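Local structure of peptide amidase (Stenotrophomonas maltophilia, 1M22) at residues T29-Q32 with A33-R37; E61-E64 with R65-R69. The protein probably hydrolyses amide bonds, as a peptide amidase of the amidase signature family. All coordinates share one frame; numbering follows the deposited sequence.

How the contacts relate
Contact 1 lies on helix 27-43 and contact 2 on helix 58-70, so contact 1 comes first along the chain, and the edge strand 51-54 of the 11-stranded mixed sheet falls between the two helices in sequence. Their centres are about 15 Å apart, in the same part of the molecule. The helices touch where Thr31 of contact 1 meets Ala62 of contact 2, with Thr31 OG1 3.5 Å from Ala62 CB. Asp66 of contact 2 also accepts hydrogen bonds from the backbone at the start of helix 27-43. Both contacts thus belong to the helical cover of the sheet, away from the catalytic residues Lys86, Ser165 and Ser189.

Contact 1 of 2, residues T29-Q32 with A33-R37; sequences TLTQ and AYLQR
Leu30 and Tyr34, one helical turn apart, run alongside each other in the same direction. The leucine reaches the phenol ring with one methyl and its branch carbon: CD1 of Leu30 lies 3.5 Å from CE2 of Tyr34, and CG of Leu30 3.7 Å from the same CE2. Leu30 can lie along the ring because its CG is anti to the backbone N (chi1 -177°). The ring also passes close to the backbone of the preceding turn, with CD2 of Tyr34 3.3 Å from O of Leu30, an oblique approach. That carbonyl accepts the amide of Tyr34 at 3.1 Å from Leu30 O to Tyr34 N, one of four successive i to i+4 bonds that make 29-37 regular alpha-helix. Within the amidase fold this helix, 27-43, packs against the large mixed sheet: Leu30, Thr31 and Tyr34 touch Pro82 of strand 82-86, and Thr31, Tyr34 and Leu35 touch Leu125 of strand 123-128. Thr31 and Leu35 form a second parallel pair, looser than the first, in which methyl CG2 of Thr31 meets methyl CD1 of Leu35 at 4.1 Å. Thr31 turns its methyl to the next turn because CG2 is anti to the backbone N, while OG1 swings back beside that N and hydrogen-bonds to O of Ser27. Beside the first pair, on the side of Leu30 away from Thr31, CB of Ala33 rests 3.3 Å from O of Thr29, and Tyr8 from the N-terminal loop touches Ala33 as well as Leu30. On the exposed side of the helix, CB of Gln36 lies 3.5 Å from O of Gln32.

Contact 2 of 2, residues E61-E64 with R65-R69; sequences EAAE and RDRER
Glu64 and Arg67 form an i to i+3 salt bridge in which two arginine nitrogens converge on one carboxylate oxygen. NH2 of Arg67 donates to OE1 of Glu64 at 2.9 Å, and NE of Arg67 reaches the same OE1 at 3.2 Å. OE1 lies within the guanidinium plane, at its edge, yet both donors meet it from the same face of the carboxylate, whose plane is turned 61° from the guanidinium. A bend at chi3 (-76°) folds the Arg67 head back over the preceding turn, placing O of Ala63 3.6 Å above the centre of one guanidinium face. Arg65, next to Glu64 in sequence, presses NH2 against the aliphatic stem of Glu64, 3.2 Å from CG of Glu64, and grips Glu68 side-on: NE of Arg65 bonds to OE1 of Glu68, and NH2 of Arg65 to OE2 of Glu68 at 3.0 Å. One water donates to OE2 of Glu64 and OE2 of Glu68, which lie 4.5 Å apart, and so probably eases the repulsion between the two carboxylates. Further out, Arg75 forms a salt bridge with OE2 of Glu68, so that oxygen is shared by Arg65, Arg75 and the water. Four i to i+4 backbone bonds, from Glu61-Arg65 to Glu64-Glu68, fix the spacing of these groups along helix 58-70. OE1 of Glu61 ties the helix to strand 123-128 through N of Val124, and its OE2 accepts from ND2 of Asn55 and salt-bridges Arg118 of helix 112-119, while Asp66 takes the amides of Ser27 and Thr28 at the start of helix 27-43, against which Ala62 and Ala63 pack.

Contact 1 of 2, residues T29-Q32 with A33-R37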
ATOM      1  N   THR A  29     -18.674   4.053 -18.875  1.00 10.08           N
ATOM      2  CA  THR A  29     -19.371   2.809 -18.566  1.00  9.67           C
ATOM      3  C   THR A  29     -18.649   2.083 -17.431  1.00  9.48           C
ATOM      4  O   THR A  29     -19.269   1.635 -16.464  1.00 10.95           O
ATOM      5  CB  THR A  29     -19.435   1.881 -19.799  1.00 11.32           C
ATOM      6  OG1 THR A  29     -20.170   2.530 -20.845  1.00 14.40           O
ATOM      7  CG2 THR A  29     -20.120   0.572 -19.452  1.00 13.15           C
ATOM      8  N   LEU A  30     -17.331   1.974 -17.553  1.00  9.77           N
ATOM      9  CA  LEU A  30     -16.521   1.303 -16.542  1.00  9.48           C
ATOM     10  C   LEU A  30     -16.613   2.035 -15.203  1.00  9.21           C
ATOM     11  O   LEU A  30     -16.813   1.416 -14.154  1.00  9.29           O
ATOM     12  CB  LEU A  30     -15.067   1.236 -17.015  1.00 10.61           C
ATOM     13  CG  LEU A  30     -14.050   0.505 -16.136  1.00 10.80           C
ATOM     14  CD1 LEU A  30     -14.506  -0.922 -15.867  1.00 11.58           C
ATOM     15  CD2 LEU A  30     -12.701   0.508 -16.841  1.00 11.81           C
ATOM     16  N   THR A  31     -16.483   3.356 -15.251  1.00  8.00           N
ATOM     17  CA  THR A  31     -16.552   4.179 -14.053  1.00  9.07           C
ATOM     18  C   THR A  31     -17.903   4.050 -13.353  1.00  8.77           C
ATOM     19  O   THR A  31     -17.961   3.848 -12.137  1.00 10.03           O
ATOM     20  CB  THR A  31     -16.275   5.658 -14.396  1.00  8.76           C
ATOM     21  OG1 THR A  31     -14.924   5.785 -14.860  1.00  9.52           O
ATOM     22  CG2 THR A  31     -16.472   6.547 -13.179  1.00 10.53           C
ATOM     23  N   GLN A  32     -18.990   4.155 -14.109  1.00  9.14           N
ATOM     24  CA  GLN A  32     -20.306   4.043 -13.498  1.00  9.38           C
ATOM     25  C   GLN A  32     -20.556   2.638 -12.956  1.00  8.41           C
ATOM     26  O   GLN A  32     -21.278   2.470 -11.974  1.00  9.64           O
ATOM     27  CB  GLN A  32     -21.394   4.457 -14.496  1.00 10.68           C
ATOM     28  CG  GLN A  32     -21.232   5.899 -14.968  1.00 15.75           C
ATOM     29  CD  GLN A  32     -22.508   6.500 -15.523  1.00 17.51           C
ATOM     30  OE1 GLN A  32     -23.294   7.107 -14.791  1.00 20.05           O
ATOM     31  NE2 GLN A  32     -22.723   6.334 -16.820  1.00 19.19           N
ATOM     32  N   ALA A  33     -19.955   1.630 -13.583  1.00  8.11           N
ATOM     33  CA  ALA A  33     -20.114   0.255 -13.119  1.00  8.89           C
ATOM     34  C   ALA A  33     -19.484   0.118 -11.733  1.00  9.45           C
ATOM     35  O   ALA A  33     -20.063  -0.494 -10.839  1.00  9.80           O
ATOM     36  CB  ALA A  33     -19.458  -0.712 -14.087  1.00 10.57           C
ATOM     37  N   TYR A  34     -18.294   0.684 -11.554  1.00  8.76           N
ATOM     38  CA  TYR A  34     -17.638   0.618 -10.256  1.00  8.63           C
ATOM     39  C   TYR A  34     -18.433   1.399  -9.210  1.00  9.46           C
ATOM     40  O   TYR A  34     -18.591   0.943  -8.077  1.00  9.19           O
ATOM     41  CB  TYR A  34     -16.211   1.170 -10.338  1.00  9.09           C
ATOM     42  CG  TYR A  34     -15.210   0.222 -10.961  1.00  7.39           C
ATOM     43  CD1 TYR A  34     -15.042  -1.074 -10.468  1.00  7.09           C
ATOM     44  CD2 TYR A  34     -14.396   0.634 -12.015  1.00  8.20           C
ATOM     45  CE1 TYR A  34     -14.086  -1.936 -11.007  1.00  7.78           C
ATOM     46  CE2 TYR A  34     -13.435  -0.219 -12.559  1.00  7.27           C
ATOM     47  CZ  TYR A  34     -13.284  -1.500 -12.051  1.00  7.48           C
ATOM     48  OH  TYR A  34     -12.323  -2.338 -12.572  1.00  9.81           O
ATOM     49  N   LEU A  35     -18.942   2.571  -9.590  1.00  8.46           N
ATOM     50  CA  LEU A  35     -19.712   3.389  -8.659  1.00 10.12           C
ATOM     51  C   LEU A  35     -20.967   2.660  -8.194  1.00 10.31           C
ATOM     52  O   LEU A  35     -21.348   2.746  -7.025  1.00 10.91           O
ATOM     53  CB  LEU A  35     -20.080   4.730  -9.303  1.00 10.93           C
ATOM     54  CG  LEU A  35     -18.900   5.687  -9.509  1.00 11.35           C
ATOM     55  CD1 LEU A  35     -19.353   6.905 -10.299  1.00 11.13           C
ATOM     56  CD2 LEU A  35     -18.333   6.100  -8.155  1.00 12.36           C
ATOM     57  N   GLN A  36     -21.603   1.931  -9.104  1.00 11.24           N
ATOM     58  CA  GLN A  36     -22.807   1.188  -8.753  1.00 12.70           C
ATOM     59  C   GLN A  36     -22.450   0.054  -7.793  1.00 12.53           C
ATOM     60  O   GLN A  36     -23.191  -0.229  -6.849  1.00 13.22           O
ATOM     61  CB  GLN A  36     -23.470   0.625 -10.013  1.00 15.82           C
ATOM     62  CG  GLN A  36     -24.798  -0.069  -9.759  1.00 21.00           C
ATOM     63  CD  GLN A  36     -25.513  -0.442 -11.042  1.00 25.77           C
ATOM     64  OE1 GLN A  36     -25.794   0.415 -11.881  1.00 28.67           O
ATOM     65  NE2 GLN A  36     -25.812  -1.727 -11.201  1.00 29.23           N
ATOM     66  N   ARG A  37     -21.308  -0.587  -8.029  1.00 11.54           N
ATOM     67  CA  ARG A  37     -20.862  -1.683  -7.176  1.00 10.01           C
ATOM     68  C   ARG A  37     -20.491  -1.146  -5.791  1.00 10.24           C
ATOM     69  O   ARG A  37     -20.752  -1.791  -4.776  1.00 10.72           O
ATOM     70  CB  ARG A  37     -19.674  -2.402  -7.824  1.00 10.50           C
ATOM     71  CG  ARG A  37     -19.281  -3.707  -7.148  1.00 10.78           C
ATOM     72  CD  ARG A  37     -18.292  -4.480  -8.013  1.00 11.68           C
ATOM     73  NE  ARG A  37     -17.711  -5.629  -7.323  1.00 10.05           N
ATOM     74  CZ  ARG A  37     -18.300  -6.810  -7.173  1.00 13.27           C
ATOM     75  NH1 ARG A  37     -19.511  -7.030  -7.669  1.00 15.01           N
ATOM     76  NH2 ARG A  37     -17.673  -7.780  -6.521  1.00 13.56           N
TER

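Contact 2 of 2, residues E61-E64 with R65-R69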
ATOM      1  N   GLU A  61     -14.602  13.363 -15.313  1.00 10.69           N
ATOM      2  CA  GLU A  61     -13.263  12.946 -15.712  1.00 10.42           C
ATOM      3  C   GLU A  61     -13.331  11.812 -16.731  1.00  9.18           C
ATOM      4  O   GLU A  61     -12.654  11.851 -17.759  1.00  9.63           O
ATOM      5  CB  GLU A  61     -12.460  12.502 -14.480  1.00 11.33           C
ATOM      6  CG  GLU A  61     -11.950  13.659 -13.622  1.00 14.17           C
ATOM      7  CD  GLU A  61     -11.263  13.203 -12.337  1.00 16.04           C
ATOM      8  OE1 GLU A  61     -10.476  12.229 -12.373  1.00 19.37           O
ATOM      9  OE2 GLU A  61     -11.498  13.836 -11.286  1.00 17.00           O
ATOM     10  N   ALA A  62     -14.155  10.807 -16.450  1.00  8.73           N
ATOM     11  CA  ALA A  62     -14.301   9.675 -17.356  1.00  8.55           C
ATOM     12  C   ALA A  62     -14.797  10.133 -18.730  1.00  8.69           C
ATOM     13  O   ALA A  62     -14.297   9.682 -19.762  1.00  9.88           O
ATOM     14  CB  ALA A  62     -15.265   8.650 -16.760  1.00  8.10           C
ATOM     15  N   ALA A  63     -15.778  11.033 -18.735  1.00  9.18           N
ATOM     16  CA  ALA A  63     -16.342  11.540 -19.984  1.00  9.98           C
ATOM     17  C   ALA A  63     -15.317  12.333 -20.788  1.00 10.28           C
ATOM     18  O   ALA A  63     -15.328  12.302 -22.019  1.00 11.21           O
ATOM     19  CB  ALA A  63     -17.561  12.404 -19.690  1.00 11.03           C
ATOM     20  N   GLU A  64     -14.432  13.040 -20.095  1.00  9.83           N
ATOM     21  CA  GLU A  64     -13.406  13.814 -20.778  1.00 11.49           C
ATOM     22  C   GLU A  64     -12.381  12.860 -21.386  1.00 11.76           C
ATOM     23  O   GLU A  64     -11.898  13.086 -22.495  1.00 12.78           O
ATOM     24  CB  GLU A  64     -12.727  14.780 -19.803  1.00 12.81           C
ATOM     25  CG  GLU A  64     -11.862  15.842 -20.474  1.00 17.53           C
ATOM     26  CD  GLU A  64     -12.628  16.667 -21.496  1.00 21.12           C
ATOM     27  OE1 GLU A  64     -13.746  17.124 -21.179  1.00 24.02           O
ATOM     28  OE2 GLU A  64     -12.106  16.866 -22.615  1.00 24.80           O
ATOM     29  N   ARG A  65     -12.049  11.789 -20.668  1.00 11.00           N
ATOM     30  CA  ARG A  65     -11.093  10.820 -21.193  1.00  9.95           C
ATOM     31  C   ARG A  65     -11.685  10.166 -22.444  1.00 10.05           C
ATOM     32  O   ARG A  65     -10.967   9.886 -23.400  1.00 10.72           O
ATOM     33  CB  ARG A  65     -10.763   9.733 -20.162  1.00 11.07           C
ATOM     34  CG  ARG A  65     -10.210  10.211 -18.809  1.00 11.57           C
ATOM     35  CD  ARG A  65      -8.860  10.926 -18.823  1.00 14.37           C
ATOM     36  NE  ARG A  65      -8.967  12.295 -19.227  1.00 15.97           N
ATOM     37  CZ  ARG A  65      -8.997  13.445 -18.561  1.00 15.22           C
ATOM     38  NH1 ARG A  65      -8.914  13.604 -17.245  1.00 17.47           N
ATOM     39  NH2 ARG A  65      -9.144  14.501 -19.332  1.00 16.41           N
ATOM     40  N   ASP A  66     -12.994   9.922 -22.435  1.00 10.05           N
ATOM     41  CA  ASP A  66     -13.638   9.317 -23.596  1.00 10.42           C
ATOM     42  C   ASP A  66     -13.655  10.287 -24.778  1.00 11.43           C
ATOM     43  O   ASP A  66     -13.467   9.874 -25.922  1.00 11.97           O
ATOM     44  CB  ASP A  66     -15.065   8.861 -23.266  1.00 10.41           C
ATOM     45  CG  ASP A  66     -15.093   7.605 -22.405  1.00 12.24           C
ATOM     46  OD1 ASP A  66     -14.109   6.832 -22.444  1.00 13.02           O
ATOM     47  OD2 ASP A  66     -16.107   7.382 -21.705  1.00 13.68           O
ATOM     48  N   ARG A  67     -13.885  11.570 -24.511  1.00 11.15           N
ATOM     49  CA  ARG A  67     -13.881  12.555 -25.589  1.00 12.13           C
ATOM     50  C   ARG A  67     -12.481  12.605 -26.201  1.00 13.02           C
ATOM     51  O   ARG A  67     -12.327  12.655 -27.424  1.00 13.69           O
ATOM     52  CB  ARG A  67     -14.285  13.940 -25.069  1.00 12.96           C
ATOM     53  CG  ARG A  67     -15.798  14.141 -24.936  1.00 13.79           C
ATOM     54  CD  ARG A  67     -16.149  15.586 -24.590  1.00 15.95           C
ATOM     55  NE  ARG A  67     -15.899  15.910 -23.188  1.00 17.02           N
ATOM     56  CZ  ARG A  67     -16.715  15.596 -22.187  1.00 15.93           C
ATOM     57  NH1 ARG A  67     -17.850  14.949 -22.421  1.00 15.06           N
ATOM     58  NH2 ARG A  67     -16.394  15.928 -20.946  1.00 16.53           N
ATOM     59  N   GLU A  68     -11.459  12.576 -25.350  1.00 11.63           N
ATOM     60  CA  GLU A  68     -10.080  12.604 -25.829  1.00 12.30           C
ATOM     61  C   GLU A  68      -9.806  11.372 -26.686  1.00 14.09           C
ATOM     62  O   GLU A  68      -9.165  11.465 -27.732  1.00 14.26           O
ATOM     63  CB  GLU A  68      -9.102  12.652 -24.650  1.00 13.61           C
ATOM     64  CG  GLU A  68      -9.223  13.910 -23.802  1.00 12.50           C
ATOM     65  CD  GLU A  68      -8.348  13.880 -22.561  1.00 15.42           C
ATOM     66  OE1 GLU A  68      -8.002  12.772 -22.093  1.00 15.42           O
ATOM     67  OE2 GLU A  68      -8.019  14.965 -22.040  1.00 15.66           O
ATOM     68  N   ARG A  69     -10.298  10.217 -26.247  1.00 12.23           N
ATOM     69  CA  ARG A  69     -10.097   8.987 -27.002  1.00 14.21           C
ATOM     70  C   ARG A  69     -10.744   9.105 -28.381  1.00 14.87           C
ATOM     71  O   ARG A  69     -10.127   8.773 -29.392  1.00 17.39           O
ATOM     72  CB  ARG A  69     -10.688   7.789 -26.253  1.00 14.60           C
ATOM     73  CG  ARG A  69     -10.458   6.450 -26.951  1.00 14.80           C
ATOM     74  CD  ARG A  69     -11.084   5.295 -26.179  1.00 16.13           C
ATOM     75  NE  ARG A  69     -10.450   5.075 -24.879  1.00 13.95           N
ATOM     76  CZ  ARG A  69      -9.318   4.399 -24.695  1.00 14.66           C
ATOM     77  NH1 ARG A  69      -8.675   3.865 -25.724  1.00 15.60           N
ATOM     78  NH2 ARG A  69      -8.833   4.253 -23.471  1.00 13.90           N
TER
HETATM   79  O   HOH W   1      -9.410  17.258 -22.782  1.00 24.11           O